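Local coordinates for tungsten-containing formylmethanofuran dehydrogenase 2 subunit C (Methanothermobacter wolfeii, PDB 5T5I), which serves as a beta-helical subunit of the tungsten-dependent methanogenic enzyme complex that reduces CO2 and fixes it on methanofuran as formylmethanofuran, at residues I128-D134 / V154-N160; A241-F245 / I257-V262. All blocks are in the same frame, centred on the assembly; numbering follows the deposited sequence.

Contact 1 (I128-D134 / V154-N160)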
loop_
_atom_site.group_PDB
_atom_site.type_symbol
_atom_site.label_atom_id
_atom_site.label_comp_id
_atom_site.label_asym_id
_atom_site.label_seq_id
_atom_site.Cartn_x
_atom_site.Cartn_y
_atom_site.Cartn_z
ATOM N N ILE C 128 44.812 10.167 -9.317
ATOM C CA ILE C 128 43.955 11.061 -10.109
ATOM C C ILE C 128 43.336 12.045 -9.125
ATOM O O ILE C 128 42.600 11.619 -8.237
ATOM C CB ILE C 128 42.901 10.245 -10.905
ATOM C CG1 ILE C 128 43.604 9.324 -11.944
ATOM C CG2 ILE C 128 41.888 11.159 -11.615
ATOM C CD1 ILE C 128 42.819 8.099 -12.344
ATOM N N LEU C 129 43.670 13.338 -9.240
ATOM C CA LEU C 129 43.163 14.347 -8.297
ATOM C C LEU C 129 41.706 14.765 -8.586
ATOM O O LEU C 129 41.024 15.234 -7.667
ATOM C CB LEU C 129 44.089 15.571 -8.193
ATOM C CG LEU C 129 45.583 15.298 -7.942
ATOM C CD1 LEU C 129 46.352 16.598 -7.766
ATOM C CD2 LEU C 129 45.801 14.424 -6.711
ATOM N N GLY C 130 41.242 14.563 -9.819
ATOM C CA GLY C 130 39.861 14.819 -10.213
ATOM C C GLY C 130 39.023 13.553 -10.162
ATOM O O GLY C 130 39.241 12.681 -9.307
ATOM N N ASP C 131 38.066 13.439 -11.090
ATOM C CA ASP C 131 37.179 12.280 -11.211
ATOM C C ASP C 131 37.747 11.254 -12.215
ATOM O O ASP C 131 38.567 11.611 -13.059
ATOM C CB ASP C 131 35.784 12.714 -11.723
ATOM C CG ASP C 131 35.062 13.722 -10.860
ATOM O OD1 ASP C 131 35.194 13.646 -9.613
ATOM O OD2 ASP C 131 34.316 14.547 -11.421
ATOM N N ALA C 132 37.270 10.002 -12.158
ATOM C CA ALA C 132 37.650 8.951 -13.116
ATOM C C ALA C 132 36.367 8.398 -13.752
ATOM O O ALA C 132 35.275 8.632 -13.237
ATOM C CB ALA C 132 38.442 7.835 -12.436
ATOM N N GLY C 133 36.502 7.718 -14.878
ATOM C CA GLY C 133 35.363 7.135 -15.588
ATOM C C GLY C 133 34.993 5.747 -15.100
ATOM O O GLY C 133 35.127 5.427 -13.912
ATOM N N ASP C 134 34.509 4.913 -16.025
ATOM C CA ASP C 134 34.157 3.529 -15.730
ATOM C C ASP C 134 35.432 2.686 -15.791
ATOM O O ASP C 134 36.443 3.133 -16.347
ATOM C CB ASP C 134 33.151 2.994 -16.776
ATOM C CG ASP C 134 31.872 3.813 -16.889
ATOM O OD1 ASP C 134 31.049 3.762 -15.951
ATOM O OD2 ASP C 134 31.692 4.505 -17.923
ATOM N N VAL C 154 41.815 7.713 -6.570
ATOM C CA VAL C 154 40.997 8.725 -7.264
ATOM C C VAL C 154 40.464 9.643 -6.161
ATOM O O VAL C 154 39.731 9.164 -5.295
ATOM C CB VAL C 154 39.846 8.072 -8.075
ATOM C CG1 VAL C 154 38.940 9.130 -8.718
ATOM C CG2 VAL C 154 40.389 7.130 -9.140
ATOM N N HIS C 155 40.821 10.938 -6.180
ATOM C CA HIS C 155 40.394 11.888 -5.136
ATOM C C HIS C 155 38.945 12.349 -5.302
ATOM O O HIS C 155 38.313 12.694 -4.311
ATOM C CB HIS C 155 41.349 13.079 -5.030
ATOM C CG HIS C 155 42.693 12.707 -4.488
ATOM N ND1 HIS C 155 43.177 13.271 -3.333
ATOM C CD2 HIS C 155 43.588 11.790 -4.928
ATOM C CE1 HIS C 155 44.367 12.734 -3.134
ATOM N NE2 HIS C 155 44.641 11.815 -4.052
ATOM N N GLY C 156 38.435 12.320 -6.535
ATOM C CA GLY C 156 37.051 12.669 -6.834
ATOM C C GLY C 156 36.178 11.428 -6.879
ATOM O O GLY C 156 36.422 10.457 -6.155
ATOM N N ASN C 157 35.191 11.434 -7.769
ATOM C CA ASN C 157 34.260 10.318 -7.987
ATOM C C ASN C 157 34.697 9.419 -9.130
ATOM O O ASN C 157 35.509 9.820 -9.964
ATOM C CB ASN C 157 32.862 10.864 -8.321
ATOM C CG ASN C 157 32.326 11.799 -7.266
ATOM O OD1 ASN C 157 32.454 11.550 -6.061
ATOM N ND2 ASN C 157 31.746 12.911 -7.676
ATOM N N ALA C 158 34.133 8.198 -9.183
ATOM C CA ALA C 158 34.327 7.253 -10.291
ATOM C C ALA C 158 32.960 6.671 -10.663
ATOM O O ALA C 158 31.984 6.898 -9.941
ATOM C CB ALA C 158 35.328 6.163 -9.945
ATOM N N ASP C 159 32.861 5.997 -11.796
ATOM C CA ASP C 159 31.557 5.525 -12.297
ATOM C C ASP C 159 31.296 4.024 -12.062
ATOM O O ASP C 159 31.182 3.630 -10.899
ATOM C CB ASP C 159 31.407 5.940 -13.765
ATOM C CG ASP C 159 31.472 7.445 -13.993
ATOM O OD1 ASP C 159 31.048 8.205 -13.089
ATOM O OD2 ASP C 159 31.925 7.864 -15.080
ATOM N N ASN C 160 31.112 3.202 -13.122
ATOM C CA ASN C 160 30.753 1.795 -12.967
ATOM C C ASN C 160 31.907 0.837 -13.059
ATOM O O ASN C 160 32.894 1.098 -13.742
ATOM C CB ASN C 160 29.747 1.373 -14.044
ATOM C CG ASN C 160 28.371 1.971 -13.933
ATOM O OD1 ASN C 160 28.054 2.727 -13.021
ATOM N ND2 ASN C 160 27.490 1.556 -14.816
HETATM O O HOH W 1 33.017 10.141 -12.308
HETATM O O HOH W 2 32.254 7.116 -17.664
#
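Val154 opens the pairing as the parallel bridge partner of Ile128: its CG2 lies 4.1 Å from Ile128 CD1 and 3.9 Å from Ala132 CB. At His155 the backbone N donates to Ile128 O (2.8 Å), and the ring receives a CH-pi contact over one face, Leu129 CD2 standing 4.0 Å from its centroid, while NE2 bonds Glu127. Gly156 N reaches Gly130 O at 2.9 Å; here an ideal CB would clash with that carbonyl and with Asp131 OD1. Such in-register stacking of equivalent turns is the principle of the parallel beta-helix, where one coil repeats on the next. Asn157 N is held instead by a side chain, Asp131 OD1 (2.9 Å), and Asn157 O accepts from Ala132 N (2.8 Å). Ala158 CB meets Ala132 CB at 4.3 Å. Asp159 N donates to Gly133 O (3.2 Å), and a water links Asp159 OD2 to Asp134 OD2, itself bonded to Ser94 of subunit FwdD. Asn160 N repeats the Asn157 theme, bonding Asp134 OD1 at 2.9 Å.

Contact 2 (A241-F245 / I257-V262); sequences AFYKF and IVYAAV
An antiparallel hairpin has its backbone ladder flanked by aromatic side chains. Residues 241-245 and 257-261 are extended, and the strand axes approach to 4.3 Å with 148° between their N-to-C directions. Tyr243 pairs with Ala260 and Phe245 with Val258 as hydrogen-bonded pairs, alternating with the non-hydrogen-bonded pairs Phe242-Ala261 and Lys244-Tyr259. Val262 gives up the most surface: at phi/psi -61/-40 it is not extended, yet its N donates to Ala241 O at 3.1 Å. With chi1 m it places CG1 3.8 Å from the centroid of the Tyr243 ring, almost on the normal, a CH-pi contact, while its CG2 touches Ala241 CB at 3.7 Å. Tyr243, also m in chi1, has N bonded to Ala260 O (2.8 Å) and O to Ala260 N (3.0 Å); one water bridges its OH and Val262 O, 2.7 Å from each. Phe245 (chi1 m) makes the last pair within these segments, N to Val258 O and O to Val258 N, both 2.9 Å, with its ring edge-to-face on Phe218. On the face of Phe242 and Lys244, Phe242 CB lies 3.9 Å from Tyr259 CD1, and Tyr259 OH bonds Glu228 of strand 223-229, which lies beyond strand 241-247. Inward main-chain groups are thus paired in the ladder, those of Phe242, Lys244 and Ile257 bond flanking strands or loop, and side-chain contacts between the segments are chiefly apolar and aromatic.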
loop_
_atom_site.group_PDB
_atom_site.type_symbol
_atom_site.label_atom_id
_atom_site.label_comp_id
_atom_site.label_asym_id
_atom_site.label_seq_id
_atom_site.Cartn_x
_atom_site.Cartn_y
_atom_site.Cartn_z
ATOM N N ALA C 241 32.840 1.186 13.484
ATOM C CA ALA C 241 32.088 -0.053 13.340
ATOM C C ALA C 241 31.617 -0.264 11.905
ATOM O O ALA C 241 31.170 0.680 11.242
ATOM C CB ALA C 241 30.901 -0.067 14.307
ATOM N N PHE C 242 31.688 -1.523 11.443
ATOM C CA PHE C 242 31.258 -1.930 10.101
ATOM C C PHE C 242 30.401 -3.191 10.138
ATOM O O PHE C 242 30.777 -4.159 10.807
ATOM C CB PHE C 242 32.483 -2.225 9.219
ATOM C CG PHE C 242 33.359 -1.029 8.933
ATOM C CD1 PHE C 242 34.343 -0.637 9.832
ATOM C CD2 PHE C 242 33.174 -0.270 7.782
ATOM C CE1 PHE C 242 35.140 0.486 9.577
ATOM C CE2 PHE C 242 33.965 0.853 7.533
ATOM C CZ PHE C 242 34.945 1.220 8.427
ATOM N N TYR C 243 29.286 -3.203 9.374
ATOM C CA TYR C 243 28.489 -4.412 9.142
ATOM C C TYR C 243 29.348 -5.251 8.197
ATOM O O TYR C 243 29.908 -4.695 7.249
ATOM C CB TYR C 243 27.162 -4.105 8.444
ATOM C CG TYR C 243 26.170 -3.366 9.304
ATOM C CD1 TYR C 243 25.686 -3.927 10.483
ATOM C CD2 TYR C 243 25.645 -2.144 8.901
ATOM C CE1 TYR C 243 24.754 -3.259 11.272
ATOM C CE2 TYR C 243 24.707 -1.468 9.679
ATOM C CZ TYR C 243 24.267 -2.027 10.867
ATOM O OH TYR C 243 23.330 -1.384 11.634
ATOM N N LYS C 244 29.510 -6.549 8.489
ATOM C CA LYS C 244 30.346 -7.466 7.715
ATOM C C LYS C 244 29.456 -8.471 6.981
ATOM O O LYS C 244 28.564 -9.076 7.583
ATOM C CB LYS C 244 31.326 -8.200 8.650
ATOM C CG LYS C 244 32.337 -9.074 7.931
ATOM C CD LYS C 244 33.236 -9.792 8.930
ATOM C CE LYS C 244 34.328 -10.590 8.272
ATOM N NZ LYS C 244 35.229 -11.217 9.280
ATOM N N PHE C 245 29.718 -8.649 5.692
ATOM C CA PHE C 245 28.973 -9.569 4.823
ATOM C C PHE C 245 29.927 -10.451 4.041
ATOM O O PHE C 245 30.977 -9.967 3.616
ATOM C CB PHE C 245 28.134 -8.770 3.812
ATOM C CG PHE C 245 27.081 -7.882 4.419
ATOM C CD1 PHE C 245 25.792 -8.353 4.638
ATOM C CD2 PHE C 245 27.355 -6.548 4.703
ATOM C CE1 PHE C 245 24.801 -7.513 5.151
ATOM C CE2 PHE C 245 26.376 -5.717 5.241
ATOM C CZ PHE C 245 25.105 -6.204 5.464
ATOM N N ILE C 257 34.432 -10.463 0.948
ATOM C CA ILE C 257 33.950 -9.739 2.137
ATOM C C ILE C 257 33.581 -8.308 1.754
ATOM O O ILE C 257 34.362 -7.628 1.079
ATOM C CB ILE C 257 35.002 -9.755 3.296
ATOM C CG1 ILE C 257 35.274 -11.186 3.820
ATOM C CG2 ILE C 257 34.592 -8.844 4.453
ATOM C CD1 ILE C 257 34.075 -11.904 4.527
ATOM N N VAL C 258 32.400 -7.851 2.201
ATOM C CA VAL C 258 31.967 -6.462 2.045
ATOM C C VAL C 258 31.792 -5.881 3.465
ATOM O O VAL C 258 31.021 -6.437 4.260
ATOM C CB VAL C 258 30.667 -6.305 1.207
ATOM C CG1 VAL C 258 30.164 -4.855 1.227
ATOM C CG2 VAL C 258 30.886 -6.761 -0.231
ATOM N N TYR C 259 32.496 -4.774 3.767
ATOM C CA TYR C 259 32.359 -4.028 5.030
ATOM C C TYR C 259 31.592 -2.732 4.701
ATOM O O TYR C 259 31.935 -2.051 3.737
ATOM C CB TYR C 259 33.724 -3.663 5.646
ATOM C CG TYR C 259 34.455 -4.824 6.279
ATOM C CD1 TYR C 259 34.054 -5.336 7.507
ATOM C CD2 TYR C 259 35.610 -5.343 5.706
ATOM C CE1 TYR C 259 34.756 -6.372 8.125
ATOM C CE2 TYR C 259 36.351 -6.341 6.341
ATOM C CZ TYR C 259 35.907 -6.870 7.540
ATOM O OH TYR C 259 36.640 -7.862 8.151
ATOM N N ALA C 260 30.549 -2.415 5.464
ATOM C CA ALA C 260 29.765 -1.198 5.245
ATOM C C ALA C 260 29.577 -0.477 6.593
ATOM O O ALA C 260 29.088 -1.091 7.553
ATOM C CB ALA C 260 28.417 -1.540 4.623
ATOM N N ALA C 261 29.987 0.808 6.670
ATOM C CA ALA C 261 29.908 1.640 7.897
ATOM C C ALA C 261 28.515 1.602 8.533
ATOM O O ALA C 261 27.512 1.831 7.838
ATOM C CB ALA C 261 30.289 3.076 7.590
ATOM N N VAL C 262 28.453 1.283 9.841
ATOM C CA VAL C 262 27.162 1.100 10.516
ATOM C C VAL C 262 26.257 2.352 10.504
ATOM O O VAL C 262 25.041 2.206 10.370
ATOM C CB VAL C 262 27.261 0.533 11.965
ATOM C CG1 VAL C 262 27.964 -0.830 11.998
ATOM C CG2 VAL C 262 27.886 1.529 12.939
HETATM O O HOH W 3 23.113 1.317 12.040
#

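The two contacts exemplify two ways of extending one beta-helical subunit: stacked coils and a hairpin. The centre of contact 1 is about 8 Å, and that of contact 2 about 24 Å, from the centre of the chain; the hairpin of contact 2 continues the main sheet beyond strand 208-211. Their centres are 23 Å apart and their nearest atoms about 15 Å, so they do not touch, and along the chain contact 1 closes before contact 2 opens. The calcium ion, held by Ser139, Tyr140 and Asp143, in the loop that separates the two segments of contact 1 in sequence, is about 13 Å from the Asp134 side chain. Each contact also meets other subunits: contact 1 FwdD, contact 2 FwdF and subunit B.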